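Local coordinates for protein N6 adenine specific DNA methylase (Encephalitozoon cuniculi, PDB 3Q87) that is the S-adenosylmethionine-dependent catalytic subunit of the Mtq2-Trm112 complex, which methylates the translation termination factor eRF1, at residues T46-I54 with N64-I74; Q76-P86 with F110-L121. All coordinates share one frame; numbering follows the deposited sequence.

Contact 1: T46-I54 with N64-I74. With SAM (S-adenosylmethionine), chain D.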
loop_
_atom_site.group_PDB
_atom_site.type_symbol
_atom_site.label_atom_id
_atom_site.label_comp_id
_atom_site.label_asym_id
_atom_site.label_seq_id
_atom_site.Cartn_x
_atom_site.Cartn_y
_atom_site.Cartn_z
ATOM N N THR B 46 -9.626 0.043 4.653
ATOM C CA THR B 46 -9.065 -0.842 3.644
ATOM C C THR B 46 -7.567 -0.588 3.539
ATOM O O THR B 46 -7.131 0.540 3.316
ATOM C CB THR B 46 -9.726 -0.672 2.281
ATOM O OG1 THR B 46 -11.131 -0.927 2.410
ATOM C CG2 THR B 46 -9.117 -1.677 1.288
ATOM N N VAL B 47 -6.786 -1.644 3.725
ATOM C CA VAL B 47 -5.341 -1.496 3.861
ATOM C C VAL B 47 -4.592 -2.201 2.741
ATOM O O VAL B 47 -4.876 -3.347 2.426
ATOM C CB VAL B 47 -4.844 -2.082 5.203
ATOM C CG1 VAL B 47 -3.333 -1.849 5.368
ATOM C CG2 VAL B 47 -5.638 -1.493 6.391
ATOM N N VAL B 48 -3.641 -1.496 2.140
ATOM C CA VAL B 48 -2.649 -2.114 1.289
ATOM C C VAL B 48 -1.353 -2.156 2.084
ATOM O O VAL B 48 -0.950 -1.161 2.645
ATOM C CB VAL B 48 -2.448 -1.323 -0.016
ATOM C CG1 VAL B 48 -1.396 -2.017 -0.905
ATOM C CG2 VAL B 48 -3.778 -1.223 -0.743
ATOM N N SER B 49 -0.717 -3.319 2.154
ATOM C CA SER B 49 0.486 -3.459 2.964
ATOM C C SER B 49 1.694 -3.811 2.106
ATOM O O SER B 49 1.644 -4.759 1.312
ATOM C CB SER B 49 0.252 -4.517 4.038
ATOM O OG SER B 49 -0.985 -4.273 4.679
ATOM N N THR B 50 2.768 -3.034 2.248
ATOM C CA THR B 50 3.939 -3.201 1.388
ATOM C C THR B 50 5.221 -3.321 2.188
ATOM O O THR B 50 5.318 -2.790 3.285
ATOM C CB THR B 50 4.117 -2.027 0.385
ATOM O OG1 THR B 50 4.651 -0.891 1.072
ATOM C CG2 THR B 50 2.788 -1.653 -0.276
ATOM N N ASP B 51 6.198 -4.034 1.633
ATOM C CA ASP B 51 7.516 -4.146 2.253
ATOM C C ASP B 51 8.533 -4.534 1.187
ATOM O O ASP B 51 8.189 -5.126 0.162
ATOM C CB ASP B 51 7.518 -5.194 3.384
ATOM C CG ASP B 51 8.564 -4.897 4.450
ATOM O OD1 ASP B 51 8.183 -4.546 5.579
ATOM O OD2 ASP B 51 9.770 -4.982 4.147
ATOM N N LEU B 52 9.781 -4.154 1.414
ATOM C CA LEU B 52 10.879 -4.563 0.554
ATOM C C LEU B 52 11.274 -6.006 0.875
ATOM O O LEU B 52 11.811 -6.717 0.029
ATOM C CB LEU B 52 12.075 -3.629 0.778
ATOM C CG LEU B 52 13.253 -3.750 -0.182
ATOM C CD1 LEU B 52 12.769 -3.439 -1.600
ATOM C CD2 LEU B 52 14.357 -2.782 0.242
ATOM N N ASN B 53 10.979 -6.432 2.105
ATOM C CA ASN B 53 11.409 -7.725 2.638
ATOM C C ASN B 53 10.426 -8.871 2.348
ATOM O O ASN B 53 9.372 -8.981 2.985
ATOM C CB ASN B 53 11.637 -7.568 4.150
ATOM C CG ASN B 53 12.079 -8.840 4.820
ATOM O OD1 ASN B 53 12.214 -9.880 4.183
ATOM N ND2 ASN B 53 12.301 -8.765 6.127
ATOM N N ILE B 54 10.778 -9.737 1.400
ATOM C CA ILE B 54 9.835 -10.762 0.955
ATOM C C ILE B 54 9.571 -11.813 2.043
ATOM O O ILE B 54 8.461 -12.335 2.177
ATOM C CB ILE B 54 10.300 -11.446 -0.364
ATOM C CG1 ILE B 54 9.126 -12.169 -1.018
ATOM C CG2 ILE B 54 11.470 -12.402 -0.124
ATOM C CD1 ILE B 54 7.997 -11.246 -1.425
ATOM N N ASN B 64 -3.386 -7.335 2.052
ATOM C CA ASN B 64 -3.204 -7.136 0.623
ATOM C C ASN B 64 -1.752 -6.750 0.390
ATOM O O ASN B 64 -1.355 -5.614 0.624
ATOM C CB ASN B 64 -4.185 -6.077 0.150
ATOM C CG ASN B 64 -5.619 -6.436 0.529
ATOM O OD1 ASN B 64 -6.160 -7.431 0.052
ATOM N ND2 ASN B 64 -6.217 -5.655 1.409
ATOM N N LEU B 65 -0.964 -7.731 -0.031
ATOM C CA LEU B 65 0.481 -7.644 0.053
ATOM C C LEU B 65 1.135 -7.240 -1.263
ATOM O O LEU B 65 0.849 -7.818 -2.321
ATOM C CB LEU B 65 1.047 -8.978 0.545
ATOM C CG LEU B 65 0.415 -9.487 1.851
ATOM C CD1 LEU B 65 1.149 -10.717 2.341
ATOM C CD2 LEU B 65 0.408 -8.411 2.939
ATOM N N VAL B 66 2.009 -6.240 -1.177
ATOM C CA VAL B 66 2.813 -5.799 -2.303
ATOM C C VAL B 66 4.266 -5.734 -1.879
ATOM O O VAL B 66 4.590 -5.108 -0.868
ATOM C CB VAL B 66 2.371 -4.399 -2.785
ATOM C CG1 VAL B 66 3.116 -4.014 -4.080
ATOM C CG2 VAL B 66 0.853 -4.372 -2.996
ATOM N N ARG B 67 5.150 -6.399 -2.613
ATOM C CA ARG B 67 6.568 -6.171 -2.365
ATOM C C ARG B 67 6.976 -4.972 -3.217
ATOM O O ARG B 67 6.826 -5.000 -4.436
ATOM C CB ARG B 67 7.424 -7.385 -2.698
ATOM C CG ARG B 67 8.900 -7.031 -2.659
ATOM C CD ARG B 67 9.780 -8.230 -2.579
ATOM N NE ARG B 67 11.167 -7.856 -2.301
ATOM C CZ ARG B 67 12.164 -8.001 -3.166
ATOM N NH1 ARG B 67 11.927 -8.502 -4.369
ATOM N NH2 ARG B 67 13.395 -7.641 -2.832
ATOM N N ALA B 68 7.439 -3.907 -2.572
ATOM C CA ALA B 68 7.737 -2.670 -3.288
ATOM C C ALA B 68 8.779 -1.847 -2.561
ATOM O O ALA B 68 8.948 -1.978 -1.349
ATOM C CB ALA B 68 6.472 -1.847 -3.467
ATOM N N ASP B 69 9.455 -0.979 -3.313
ATOM C CA ASP B 69 10.442 -0.055 -2.763
ATOM C C ASP B 69 9.730 1.280 -2.540
ATOM O O ASP B 69 9.400 1.983 -3.495
ATOM C CB ASP B 69 11.620 0.079 -3.747
ATOM C CG ASP B 69 12.825 0.805 -3.149
ATOM O OD1 ASP B 69 12.678 1.523 -2.137
ATOM O OD2 ASP B 69 13.924 0.651 -3.707
ATOM N N LEU B 70 9.453 1.604 -1.280
ATOM C CA LEU B 70 8.673 2.790 -0.955
ATOM C C LEU B 70 7.404 2.858 -1.820
ATOM O O LEU B 70 6.632 1.908 -1.824
ATOM C CB LEU B 70 9.514 4.058 -1.088
ATOM C CG LEU B 70 10.722 4.199 -0.152
ATOM C CD1 LEU B 70 11.375 5.566 -0.348
ATOM C CD2 LEU B 70 10.344 4.008 1.306
ATOM N N LEU B 71 7.230 3.941 -2.585
ATOM C CA LEU B 71 5.945 4.241 -3.218
ATOM C C LEU B 71 5.931 4.203 -4.751
ATOM O O LEU B 71 4.892 4.455 -5.355
ATOM C CB LEU B 71 5.448 5.616 -2.747
ATOM C CG LEU B 71 5.442 5.878 -1.232
ATOM C CD1 LEU B 71 5.326 7.371 -0.929
ATOM C CD2 LEU B 71 4.333 5.122 -0.567
ATOM N N CYS B 72 7.067 3.876 -5.365
ATOM C CA CYS B 72 7.227 3.944 -6.822
ATOM C C CYS B 72 6.152 3.203 -7.598
ATOM O O CYS B 72 5.745 3.636 -8.681
ATOM C CB CYS B 72 8.601 3.397 -7.245
ATOM S SG CYS B 72 10.000 3.946 -6.233
ATOM N N SER B 73 5.701 2.077 -7.055
ATOM C CA SER B 73 4.707 1.257 -7.735
ATOM C C SER B 73 3.297 1.499 -7.188
ATOM O O SER B 73 2.353 0.767 -7.506
ATOM C CB SER B 73 5.072 -0.217 -7.583
ATOM O OG SER B 73 5.106 -0.571 -6.209
ATOM N N ILE B 74 3.165 2.531 -6.367
ATOM C CA ILE B 74 1.881 2.879 -5.782
ATOM C C ILE B 74 1.324 4.146 -6.409
ATOM O O ILE B 74 2.012 5.161 -6.510
ATOM C CB ILE B 74 1.990 3.092 -4.231
ATOM C CG1 ILE B 74 2.572 1.851 -3.552
ATOM C CG2 ILE B 74 0.621 3.437 -3.635
ATOM C CD1 ILE B 74 1.811 0.539 -3.884
HETATM N N SAM D . 5.728 -1.945 10.478
HETATM C CA SAM D . 6.643 -2.797 11.250
HETATM C C SAM D . 6.555 -2.411 12.734
HETATM O O SAM D . 6.877 -3.193 13.629
HETATM O OXT SAM D . 6.155 -1.301 13.077
HETATM C CB SAM D . 8.104 -2.824 10.721
HETATM C CG SAM D . 9.033 -1.589 10.831
HETATM S SD SAM D . 10.816 -1.806 10.401
HETATM C CE SAM D . 11.634 -0.617 11.486
HETATM C "C5'" SAM D . 10.974 -0.963 8.807
HETATM C "C4'" SAM D . 10.359 -1.833 7.722
HETATM O "O4'" SAM D . 10.522 -1.206 6.461
HETATM C "C3'" SAM D . 11.004 -3.207 7.628
HETATM O "O3'" SAM D . 9.979 -4.175 7.578
HETATM C "C2'" SAM D . 11.757 -3.186 6.313
HETATM O "O2'" SAM D . 11.793 -4.430 5.652
HETATM C "C1'" SAM D . 10.945 -2.181 5.529
HETATM N N9 SAM D . 11.712 -1.475 4.514
HETATM C C8 SAM D . 13.048 -1.147 4.501
HETATM N N7 SAM D . 13.293 -0.478 3.352
HETATM C C5 SAM D . 12.123 -0.378 2.653
HETATM C C6 SAM D . 11.780 0.198 1.444
HETATM N N6 SAM D . 12.709 0.814 0.720
HETATM N N1 SAM D . 10.472 0.135 0.992
HETATM C C2 SAM D . 9.488 -0.496 1.736
HETATM N N3 SAM D . 9.837 -1.066 2.945
HETATM C C4 SAM D . 11.122 -1.007 3.380
HETATM O O HOH W 1 -3.362 -5.251 3.828
#

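Contact 2: Q76-P86 with F110-L121. With SAM (S-adenosylmethionine), chain D.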
loop_
_atom_site.group_PDB
_atom_site.type_symbol
_atom_site.label_atom_id
_atom_site.label_comp_id
_atom_site.label_asym_id
_atom_site.label_seq_id
_atom_site.Cartn_x
_atom_site.Cartn_y
_atom_site.Cartn_z
ATOM N N GLN B 76 -0.458 7.105 -5.630
ATOM C CA GLN B 76 -0.782 7.823 -4.393
ATOM C C GLN B 76 -2.090 8.611 -4.428
ATOM O O GLN B 76 -2.654 8.949 -3.384
ATOM C CB GLN B 76 0.374 8.735 -3.995
ATOM C CG GLN B 76 1.609 7.959 -3.629
ATOM C CD GLN B 76 2.683 8.832 -3.043
ATOM O OE1 GLN B 76 2.523 9.384 -1.959
ATOM N NE2 GLN B 76 3.789 8.953 -3.754
ATOM N N GLU B 77 -2.572 8.905 -5.627
ATOM C CA GLU B 77 -3.877 9.530 -5.772
ATOM C C GLU B 77 -4.975 8.630 -5.228
ATOM O O GLU B 77 -6.055 9.094 -4.870
ATOM C CB GLU B 77 -4.166 9.852 -7.244
ATOM C CG GLU B 77 -3.263 10.931 -7.840
ATOM C CD GLU B 77 -3.692 11.340 -9.250
ATOM O OE1 GLU B 77 -2.950 11.047 -10.214
ATOM O OE2 GLU B 77 -4.779 11.945 -9.397
ATOM N N SER B 78 -4.704 7.338 -5.157
ATOM C CA SER B 78 -5.728 6.405 -4.721
ATOM C C SER B 78 -5.668 6.119 -3.230
ATOM O O SER B 78 -6.524 5.435 -2.692
ATOM C CB SER B 78 -5.634 5.117 -5.533
ATOM O OG SER B 78 -5.950 5.384 -6.891
ATOM N N VAL B 79 -4.664 6.662 -2.563
ATOM C CA VAL B 79 -4.462 6.397 -1.138
ATOM C C VAL B 79 -4.789 7.617 -0.294
ATOM O O VAL B 79 -4.351 8.732 -0.607
ATOM C CB VAL B 79 -3.006 5.955 -0.867
ATOM C CG1 VAL B 79 -2.735 5.799 0.650
ATOM C CG2 VAL B 79 -2.712 4.675 -1.628
ATOM N N ASP B 80 -5.557 7.414 0.773
ATOM C CA ASP B 80 -5.845 8.501 1.722
ATOM C C ASP B 80 -4.725 8.762 2.735
ATOM O O ASP B 80 -4.377 9.903 3.006
ATOM C CB ASP B 80 -7.111 8.198 2.513
ATOM C CG ASP B 80 -8.341 8.096 1.640
ATOM O OD1 ASP B 80 -8.642 9.056 0.890
ATOM O OD2 ASP B 80 -9.013 7.049 1.734
ATOM N N VAL B 81 -4.202 7.692 3.329
ATOM C CA VAL B 81 -3.225 7.806 4.407
ATOM C C VAL B 81 -2.081 6.820 4.215
ATOM O O VAL B 81 -2.292 5.669 3.792
ATOM C CB VAL B 81 -3.879 7.470 5.779
ATOM C CG1 VAL B 81 -2.843 7.451 6.918
ATOM C CG2 VAL B 81 -5.016 8.426 6.078
ATOM N N VAL B 82 -0.879 7.274 4.551
ATOM C CA VAL B 82 0.289 6.417 4.608
ATOM C C VAL B 82 0.810 6.344 6.051
ATOM O O VAL B 82 0.970 7.371 6.710
ATOM C CB VAL B 82 1.412 6.958 3.688
ATOM C CG1 VAL B 82 2.706 6.178 3.912
ATOM C CG2 VAL B 82 0.985 6.896 2.210
ATOM N N VAL B 83 1.062 5.136 6.535
ATOM C CA VAL B 83 1.651 4.926 7.850
ATOM C C VAL B 83 2.992 4.229 7.641
ATOM O O VAL B 83 3.076 3.249 6.899
ATOM C CB VAL B 83 0.768 3.998 8.714
ATOM C CG1 VAL B 83 1.428 3.763 10.070
ATOM C CG2 VAL B 83 -0.643 4.576 8.861
ATOM N N PHE B 84 4.031 4.711 8.310
ATOM C CA PHE B 84 5.386 4.229 8.045
ATOM C C PHE B 84 6.254 4.221 9.297
ATOM O O PHE B 84 6.642 5.271 9.793
ATOM C CB PHE B 84 6.040 5.120 6.986
ATOM C CG PHE B 84 7.312 4.564 6.406
ATOM C CD1 PHE B 84 7.619 3.218 6.512
ATOM C CD2 PHE B 84 8.186 5.393 5.708
ATOM C CE1 PHE B 84 8.780 2.714 5.953
ATOM C CE2 PHE B 84 9.344 4.891 5.138
ATOM C CZ PHE B 84 9.645 3.561 5.261
ATOM N N ASN B 85 6.556 3.033 9.809
ATOM C CA ASN B 85 7.661 2.888 10.744
ATOM C C ASN B 85 8.873 2.518 9.900
ATOM O O ASN B 85 8.989 1.389 9.447
ATOM C CB ASN B 85 7.354 1.825 11.796
ATOM C CG ASN B 85 8.448 1.706 12.853
ATOM O OD1 ASN B 85 9.405 2.477 12.863
ATOM N ND2 ASN B 85 8.311 0.733 13.737
ATOM N N PRO B 86 9.765 3.492 9.643
ATOM C CA PRO B 86 10.816 3.308 8.636
ATOM C C PRO B 86 12.090 2.685 9.204
ATOM O O PRO B 86 12.237 2.637 10.428
ATOM C CB PRO B 86 11.098 4.743 8.191
ATOM C CG PRO B 86 10.893 5.551 9.445
ATOM C CD PRO B 86 9.832 4.826 10.267
ATOM N N PHE B 110 11.572 8.885 1.402
ATOM C CA PHE B 110 10.127 8.825 1.581
ATOM C C PHE B 110 9.507 10.222 1.531
ATOM O O PHE B 110 8.559 10.470 0.806
ATOM C CB PHE B 110 9.767 8.171 2.927
ATOM C CG PHE B 110 8.313 8.322 3.303
ATOM C CD1 PHE B 110 7.329 7.694 2.559
ATOM C CD2 PHE B 110 7.930 9.093 4.393
ATOM C CE1 PHE B 110 5.979 7.838 2.884
ATOM C CE2 PHE B 110 6.591 9.235 4.732
ATOM C CZ PHE B 110 5.607 8.607 3.963
ATOM N N VAL B 111 10.050 11.130 2.326
ATOM C CA VAL B 111 9.511 12.478 2.414
ATOM C C VAL B 111 9.526 13.157 1.043
ATOM O O VAL B 111 8.571 13.832 0.655
ATOM C CB VAL B 111 10.311 13.299 3.440
ATOM C CG1 VAL B 111 9.978 14.779 3.329
ATOM C CG2 VAL B 111 10.056 12.758 4.854
ATOM N N ASP B 112 10.593 12.943 0.287
ATOM C CA ASP B 112 10.671 13.548 -1.034
ATOM C C ASP B 112 9.792 12.929 -2.120
ATOM O O ASP B 112 9.672 13.487 -3.205
ATOM C CB ASP B 112 12.110 13.699 -1.503
ATOM C CG ASP B 112 12.634 15.096 -1.252
ATOM O OD1 ASP B 112 13.067 15.375 -0.108
ATOM O OD2 ASP B 112 12.575 15.924 -2.190
ATOM N N ALA B 113 9.149 11.807 -1.829
ATOM C CA ALA B 113 8.260 11.187 -2.808
ATOM C C ALA B 113 6.782 11.194 -2.403
ATOM O O ALA B 113 5.912 10.932 -3.233
ATOM C CB ALA B 113 8.711 9.764 -3.105
ATOM N N VAL B 114 6.499 11.476 -1.131
ATOM C CA VAL B 114 5.145 11.282 -0.609
ATOM C C VAL B 114 4.226 12.427 -1.026
ATOM O O VAL B 114 4.612 13.594 -0.970
ATOM C CB VAL B 114 5.134 11.085 0.950
ATOM C CG1 VAL B 114 5.586 12.353 1.669
ATOM C CG2 VAL B 114 3.749 10.667 1.431
ATOM N N THR B 115 3.020 12.094 -1.471
ATOM C CA THR B 115 2.082 13.118 -1.933
ATOM C C THR B 115 0.663 12.914 -1.413
ATOM O O THR B 115 -0.224 13.687 -1.755
ATOM C CB THR B 115 2.017 13.211 -3.488
ATOM O OG1 THR B 115 1.465 12.002 -4.021
ATOM C CG2 THR B 115 3.401 13.435 -4.085
ATOM N N VAL B 116 0.439 11.880 -0.602
ATOM C CA VAL B 116 -0.911 11.605 -0.097
ATOM C C VAL B 116 -1.360 12.699 0.864
ATOM O O VAL B 116 -0.545 13.462 1.359
ATOM C CB VAL B 116 -0.998 10.261 0.632
ATOM C CG1 VAL B 116 -0.754 9.116 -0.333
ATOM C CG2 VAL B 116 -0.010 10.239 1.801
ATOM N N GLY B 117 -2.659 12.768 1.128
ATOM C CA GLY B 117 -3.207 13.847 1.929
ATOM C C GLY B 117 -2.790 13.826 3.393
ATOM O O GLY B 117 -2.698 14.878 4.026
ATOM N N MET B 118 -2.533 12.634 3.929
ATOM C CA MET B 118 -2.198 12.481 5.344
ATOM C C MET B 118 -1.190 11.365 5.574
ATOM O O MET B 118 -1.243 10.331 4.910
ATOM C CB MET B 118 -3.462 12.176 6.138
ATOM C CG MET B 118 -3.328 12.410 7.635
ATOM S SD MET B 118 -4.865 11.984 8.472
ATOM C CE MET B 118 -5.994 13.081 7.620
ATOM N N LEU B 119 -0.284 11.567 6.523
ATOM C CA LEU B 119 0.711 10.550 6.842
ATOM C C LEU B 119 1.048 10.498 8.326
ATOM O O LEU B 119 0.957 11.505 9.037
ATOM C CB LEU B 119 1.988 10.759 6.018
ATOM C CG LEU B 119 2.756 12.073 6.172
ATOM C CD1 LEU B 119 3.728 12.022 7.345
ATOM C CD2 LEU B 119 3.504 12.367 4.880
ATOM N N TYR B 120 1.426 9.310 8.786
ATOM C CA TYR B 120 1.928 9.128 10.151
ATOM C C TYR B 120 3.309 8.491 10.027
ATOM O O TYR B 120 3.449 7.412 9.445
ATOM C CB TYR B 120 0.989 8.225 10.948
ATOM C CG TYR B 120 -0.392 8.815 11.142
ATOM C CD1 TYR B 120 -0.665 9.655 12.212
ATOM C CD2 TYR B 120 -1.418 8.553 10.237
ATOM C CE1 TYR B 120 -1.940 10.205 12.390
ATOM C CE2 TYR B 120 -2.688 9.100 10.405
ATOM C CZ TYR B 120 -2.941 9.924 11.484
ATOM O OH TYR B 120 -4.196 10.469 11.651
ATOM N N LEU B 121 4.329 9.169 10.543
ATOM C CA LEU B 121 5.709 8.717 10.389
ATOM C C LEU B 121 6.388 8.598 11.750
ATOM O O LEU B 121 6.248 9.478 12.584
ATOM C CB LEU B 121 6.488 9.690 9.506
ATOM C CG LEU B 121 7.982 9.429 9.309
ATOM C CD1 LEU B 121 8.212 8.141 8.502
ATOM C CD2 LEU B 121 8.622 10.623 8.595
HETATM N N SAM D . 5.728 -1.945 10.478
HETATM C CA SAM D . 6.643 -2.797 11.250
HETATM C C SAM D . 6.555 -2.411 12.734
HETATM O O SAM D . 6.877 -3.193 13.629
HETATM O OXT SAM D . 6.155 -1.301 13.077
HETATM C CB SAM D . 8.104 -2.824 10.721
HETATM C CG SAM D . 9.033 -1.589 10.831
HETATM S SD SAM D . 10.816 -1.806 10.401
HETATM C CE SAM D . 11.634 -0.617 11.486
HETATM C "C5'" SAM D . 10.974 -0.963 8.807
HETATM C "C4'" SAM D . 10.359 -1.833 7.722
HETATM O "O4'" SAM D . 10.522 -1.206 6.461
HETATM C "C3'" SAM D . 11.004 -3.207 7.628
HETATM O "O3'" SAM D . 9.979 -4.175 7.578
HETATM C "C2'" SAM D . 11.757 -3.186 6.313
HETATM O "O2'" SAM D . 11.793 -4.430 5.652
HETATM C "C1'" SAM D . 10.945 -2.181 5.529
HETATM N N9 SAM D . 11.712 -1.475 4.514
HETATM C C8 SAM D . 13.048 -1.147 4.501
HETATM N N7 SAM D . 13.293 -0.478 3.352
HETATM C C5 SAM D . 12.123 -0.378 2.653
HETATM C C6 SAM D . 11.780 0.198 1.444
HETATM N N6 SAM D . 12.709 0.814 0.720
HETATM N N1 SAM D . 10.472 0.135 0.992
HETATM C C2 SAM D . 9.488 -0.496 1.736
HETATM N N3 SAM D . 9.837 -1.066 2.945
HETATM C C4 SAM D . 11.122 -1.007 3.380
HETATM O O HOH W 2 -4.482 11.456 -0.594
#

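Contact 1: T46-I54 with N64-I74
Val47 O is gripped twice: Asn64 ND2 donates to it in an almost perfectly straight bond of 2.9 Å, and a water donates to it as well. Val47 O lies in the plane of the Asn64 amide. The same water accepts from Asn64 N and bonds Ser49 OG, which is also hydrogen-bonded to Thr38 OG1, and so links the two segments. From here the backbones run parallel, Ser49 O taking Val66 N at 2.9 Å and Asp51 O taking Ala68 N. Thr50 and Val66 lie side by side on one face of the sheet, Thr50 CG2 resting 3.7 Å from Val66 CB. Strand 46-51, helix 54-58 and strand 65-67 make a beta-alpha-beta unit of the Rossmann-like methyltransferase fold; the end of strand 46-51 and the loop after strand 65-67 bind S-adenosylmethionine. Asp51 OD1 and OD2 each accept a bond from a ribose hydroxyl, OD2 from O2' at 2.6 Å. Asp51 OD2 also takes Asn53 N in an Asx turn, which, with Ser33 N on OD1, helps to fix the carboxylate. Asp69 OD1 accepts a hydrogen bond from adenine N6 and is salt-bridged to Arg109, while Leu70 N donates to adenine N1 at 2.9 Å. Arg67, extended from CG to NE, crosses Ile54 at about a right angle, Ile54 CD1 lying 3.7 Å from Arg67 CD. Arg67 NE reaches Leu52 O at 2.7 Å from above the carbonyl plane, and Arg67 NH1 forms salt bridges with Glu117 and Asp120 of the partner protein chain.

Contact 2: Q76-P86 with F110-L121
Phe84 points the edge of its ring at the face of Phe110 in a T-shaped stack, with centroids 5.2 Å apart and planes at 68°. Phe84 CD2 stands over one face of the Phe110 ring, and Val114 CB lies over the opposite face, toward the rim. With CG anti to the backbone N (chi1 169°), Phe110 brings its ring against Phe84, and in one of two modelled conformers Val82 CG1 faces Phe110 CZ. Leu121 lies alongside Phe84, Leu121 CD1 also reaching Pro86 CG at 3.8 Å. On the other face of the sheet, the Tyr120 ring, set beside the backbone N by a chi1 of -64°, receives Val81 CG1 in its plane, at its edge, 3.8 Å from Tyr120 CD2. Gln76, extended beyond CG, uses both ends of its amide: OE1 accepts a bond from Thr115 N at 2.8 Å, and NE2 donates to Ala113 O at 2.9 Å, which ties the 3-10 segment 76-78 to residues 113-115. Strands 81-84 and 118-124 run parallel in the middle of the sheet, joined through helix 105-113 as a beta-alpha-beta unit; strand 26-30 flanks the first and strand 155-162 the second, while helix 8-20 packs against Val83 and Tyr120.

Overall arrangement
Contacts 1 and 2 follow one another along the chain and belong to one sheet, their centres about 12 Å apart, with strand 26-30 lying between strands 46-51 and 81-84. They meet through the turn at Leu70 and Leu71: Leu71 CD1 packs 3.6 Å from Gln76 NE2, and Leu70 CD1 is 3.8 Å from Phe110 N. Both reach S-adenosylmethionine from the C-terminal ends of their strands. Contact 1 takes the adenine and ribose, whereas in contact 2 Asn85 ND2 donates to the carboxylate oxygen OXT at 3.0 Å and Pro86 O lies 3.5 Å from the methyl carbon CE. The side chains of Asp51 and Asn85 are about 9 Å apart.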